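Local coordinates for protein NADH-rubredoxin oxidoreductase (Clostridium acetobutylicum, PDB 3KLJ) that catalyses the NADH-dependent reduction of rubredoxin through its bound FAD, passing electrons into a chain that serves dioxygen scavenging, at residues A124-L130 against C222-A226. Numbering follows the deposited sequence.
Sequences ADEIFSL and CVITA. With FAD (flavin-adenine dinucleotide), chain B.
Phe128 pairs in parallel with Ile224 through two backbone hydrogen bonds, Phe128 N to Val223 O (2.8 Å) and Thr225 N to Phe128 O (2.7 Å), and beyond this short pairing the backbones part and water takes over. One water joins Glu126 O to Val223 N, another Leu130 N to Thr225 O. Phe128 O also receives a CA-H...O contact from Ile224 CA (3.1 Å). With CG beside its own backbone N (chi1 -63°), the Phe128 ring turns back toward Cys222, bringing Val223 O to its edge, in plane. The SG of Cys222 lies obliquely to the same ring, 3.8 Å from Phe128 CD1, a sulfur-aromatic contact; Glu142 of helix 133-146 touches both residues. On the other face of the sheet, Val223 CG2 rests against both Ala124 CB (3.7 Å) and Ile127 CG1 (3.8 Å). Ile127 CG2 reaches Thr225 CG2 at 3.6 Å. Leu130 packs against helices 133-146 and 156-168 and sets CD2 3.8 Å from the flavin methyl C7M of FAD. The short, weakly bonded strand 127-128 forms one edge of the five-stranded parallel sheet, beside 222-225, in the Rossmann-type NADH-binding domain of this glutathione-reductase-fold flavoenzyme.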
loop_
_atom_site.group_PDB
_atom_site.type_symbol
_atom_site.label_atom_id
_atom_site.label_comp_id
_atom_site.label_asym_id
_atom_site.label_seq_id
_atom_site.Cartn_x
_atom_site.Cartn_y
_atom_site.Cartn_z
ATOM N N ALA A 124 -21.620 10.458 -10.981
ATOM C CA ALA A 124 -21.607 10.012 -9.590
ATOM C C ALA A 124 -21.841 11.170 -8.628
ATOM O O ALA A 124 -21.098 12.157 -8.639
ATOM C CB ALA A 124 -20.297 9.312 -9.263
ATOM N N ASP A 125 -22.874 11.046 -7.801
ATOM C CA ASP A 125 -23.117 12.021 -6.739
ATOM C C ASP A 125 -22.051 11.906 -5.654
ATOM O O ASP A 125 -21.444 12.905 -5.261
ATOM C CB ASP A 125 -24.518 11.851 -6.145
ATOM C CG ASP A 125 -25.546 12.769 -6.789
ATOM O OD1 ASP A 125 -25.546 12.905 -8.033
ATOM O OD2 ASP A 125 -26.365 13.353 -6.044
ATOM N N GLU A 126 -21.825 10.686 -5.180
ATOM C CA GLU A 126 -20.833 10.438 -4.149
ATOM C C GLU A 126 -19.794 9.444 -4.652
ATOM O O GLU A 126 -20.147 8.397 -5.202
ATOM C CB GLU A 126 -21.504 9.917 -2.874
ATOM C CG GLU A 126 -20.582 9.880 -1.645
ATOM C CD GLU A 126 -21.341 9.855 -0.318
ATOM O OE1 GLU A 126 -22.593 9.821 -0.335
ATOM O OE2 GLU A 126 -20.675 9.871 0.746
ATOM N N ILE A 127 -18.521 9.793 -4.487
ATOM C CA ILE A 127 -17.419 8.881 -4.782
ATOM C C ILE A 127 -16.805 8.407 -3.475
ATOM O O ILE A 127 -16.513 9.209 -2.592
ATOM C CB ILE A 127 -16.322 9.523 -5.683
ATOM C CG1 ILE A 127 -16.824 9.714 -7.117
ATOM C CG2 ILE A 127 -15.081 8.656 -5.722
ATOM C CD1 ILE A 127 -17.311 11.120 -7.422
ATOM N N PHE A 128 -16.623 7.098 -3.361
ATOM C CA PHE A 128 -16.004 6.502 -2.197
ATOM C C PHE A 128 -14.611 6.016 -2.554
ATOM O O PHE A 128 -14.311 5.735 -3.722
ATOM C CB PHE A 128 -16.844 5.328 -1.685
ATOM C CG PHE A 128 -18.220 5.731 -1.224
ATOM C CD1 PHE A 128 -19.292 5.713 -2.103
ATOM C CD2 PHE A 128 -18.432 6.161 0.085
ATOM C CE1 PHE A 128 -20.564 6.107 -1.681
ATOM C CE2 PHE A 128 -19.704 6.553 0.518
ATOM C CZ PHE A 128 -20.764 6.525 -0.366
ATOM N N SER A 129 -13.755 5.943 -1.545
ATOM C CA SER A 129 -12.548 5.132 -1.652
ATOM C C SER A 129 -12.296 4.405 -0.355
ATOM O O SER A 129 -12.816 4.779 0.691
ATOM C CB SER A 129 -11.322 5.943 -2.079
ATOM O OG SER A 129 -11.394 7.276 -1.663
ATOM N N LEU A 130 -11.510 3.344 -0.445
ATOM C CA LEU A 130 -11.212 2.534 0.703
ATOM C C LEU A 130 -9.784 2.811 1.148
ATOM O O LEU A 130 -8.821 2.357 0.515
ATOM C CB LEU A 130 -11.409 1.050 0.366
ATOM C CG LEU A 130 -11.094 0.021 1.451
ATOM C CD1 LEU A 130 -11.951 0.280 2.692
ATOM C CD2 LEU A 130 -11.299 -1.399 0.920
ATOM N N CYS A 222 -22.988 1.959 -5.832
ATOM C CA CYS A 222 -22.047 2.599 -4.925
ATOM C C CYS A 222 -20.720 2.655 -5.683
ATOM O O CYS A 222 -20.188 1.620 -6.085
ATOM C CB CYS A 222 -21.926 1.796 -3.629
ATOM S SG CYS A 222 -20.463 2.142 -2.632
ATOM N N VAL A 223 -20.213 3.862 -5.922
ATOM C CA VAL A 223 -19.021 4.010 -6.757
ATOM C C VAL A 223 -17.768 4.252 -5.921
ATOM O O VAL A 223 -17.684 5.195 -5.122
ATOM C CB VAL A 223 -19.194 5.040 -7.928
ATOM C CG1 VAL A 223 -20.645 5.069 -8.433
ATOM C CG2 VAL A 223 -18.760 6.421 -7.532
ATOM N N ILE A 224 -16.809 3.352 -6.094
ATOM C CA ILE A 224 -15.574 3.361 -5.322
ATOM C C ILE A 224 -14.395 3.528 -6.273
ATOM O O ILE A 224 -14.220 2.746 -7.198
ATOM C CB ILE A 224 -15.419 2.044 -4.512
ATOM C CG1 ILE A 224 -16.734 1.694 -3.804
ATOM C CG2 ILE A 224 -14.287 2.158 -3.514
ATOM C CD1 ILE A 224 -17.049 0.229 -3.782
ATOM N N THR A 225 -13.593 4.558 -6.051
ATOM C CA THR A 225 -12.387 4.746 -6.845
ATOM C C THR A 225 -11.215 4.088 -6.131
ATOM O O THR A 225 -11.027 4.271 -4.935
ATOM C CB THR A 225 -12.113 6.236 -7.151
ATOM O OG1 THR A 225 -12.155 6.998 -5.936
ATOM C CG2 THR A 225 -13.152 6.773 -8.140
ATOM N N ALA A 226 -10.477 3.271 -6.869
ATOM C CA ALA A 226 -9.285 2.590 -6.377
ATOM C C ALA A 226 -8.202 2.934 -7.392
ATOM O O ALA A 226 -7.875 2.139 -8.277
ATOM C CB ALA A 226 -9.532 1.073 -6.311
HETATM P PA FAD B . -1.002 4.270 7.555
HETATM O O1A FAD B . -1.724 5.070 6.503
HETATM O O2A FAD B . -1.519 2.857 7.674
HETATM O O5B FAD B . -1.113 5.015 8.962
HETATM C C5B FAD B . -0.834 6.399 9.077
HETATM C C4B FAD B . -1.758 7.016 10.126
HETATM O O4B FAD B . -1.400 8.381 10.337
HETATM C C3B FAD B . -3.210 7.013 9.654
HETATM O O3B FAD B . -4.026 6.449 10.667
HETATM C C2B FAD B . -3.553 8.472 9.417
HETATM O O2B FAD B . -4.880 8.782 9.779
HETATM C C1B FAD B . -2.564 9.189 10.326
HETATM N N9A FAD B . -2.254 10.564 9.895
HETATM C C8A FAD B . -2.158 11.038 8.614
HETATM N N7A FAD B . -1.852 12.356 8.664
HETATM C C5A FAD B . -1.744 12.731 9.954
HETATM C C6A FAD B . -1.459 13.957 10.557
HETATM N N6A FAD B . -1.502 15.081 9.840
HETATM N N1A FAD B . -1.426 14.030 11.939
HETATM C C2A FAD B . -1.672 12.911 12.712
HETATM N N3A FAD B . -1.965 11.703 12.106
HETATM C C4A FAD B . -1.996 11.613 10.744
HETATM N N1 FAD B . 0.024 -3.527 1.959
HETATM C C2 FAD B . 0.617 -4.743 1.693
HETATM O O2 FAD B . 1.821 -4.869 1.844
HETATM N N3 FAD B . -0.135 -5.825 1.287
HETATM C C4 FAD B . -1.494 -5.693 1.127
HETATM O O4 FAD B . -2.136 -6.676 0.747
HETATM C C4X FAD B . -2.112 -4.459 1.379
HETATM N N5 FAD B . -3.482 -4.302 1.234
HETATM C C5X FAD B . -4.083 -3.084 1.490
HETATM C C6 FAD B . -5.467 -2.931 1.336
HETATM C C7 FAD B . -6.063 -1.690 1.612
HETATM C C7M FAD B . -7.545 -1.520 1.447
HETATM C C8 FAD B . -5.281 -0.612 2.025
HETATM C C8M FAD B . -5.894 0.734 2.322
HETATM C C9 FAD B . -3.908 -0.770 2.170
HETATM C C9A FAD B . -3.304 -2.004 1.909
HETATM N N10 FAD B . -1.928 -2.158 2.065
HETATM C C10 FAD B . -1.337 -3.379 1.802
HETATM C "C1'" FAD B . -1.087 -0.999 2.489
HETATM C "C2'" FAD B . -0.767 -1.017 3.968
HETATM O "O2'" FAD B . -1.973 -0.854 4.687
HETATM C "C3'" FAD B . 0.175 0.139 4.236
HETATM O "O3'" FAD B . 1.413 -0.101 3.594
HETATM C "C4'" FAD B . 0.438 0.367 5.715
HETATM O "O4'" FAD B . -0.783 0.575 6.413
HETATM C "C5'" FAD B . 1.296 1.618 5.861
HETATM O "O5'" FAD B . 1.364 1.919 7.232
HETATM P P FAD B . 1.740 3.392 7.696
HETATM O O1P FAD B . 1.800 3.422 9.214
HETATM O O2P FAD B . 2.996 3.877 7.015
HETATM O O3P FAD B . 0.552 4.334 7.140
HETATM O O HOH W 1 -21.425 6.278 -5.349
HETATM O O HOH W 2 -10.237 2.833 -2.825
#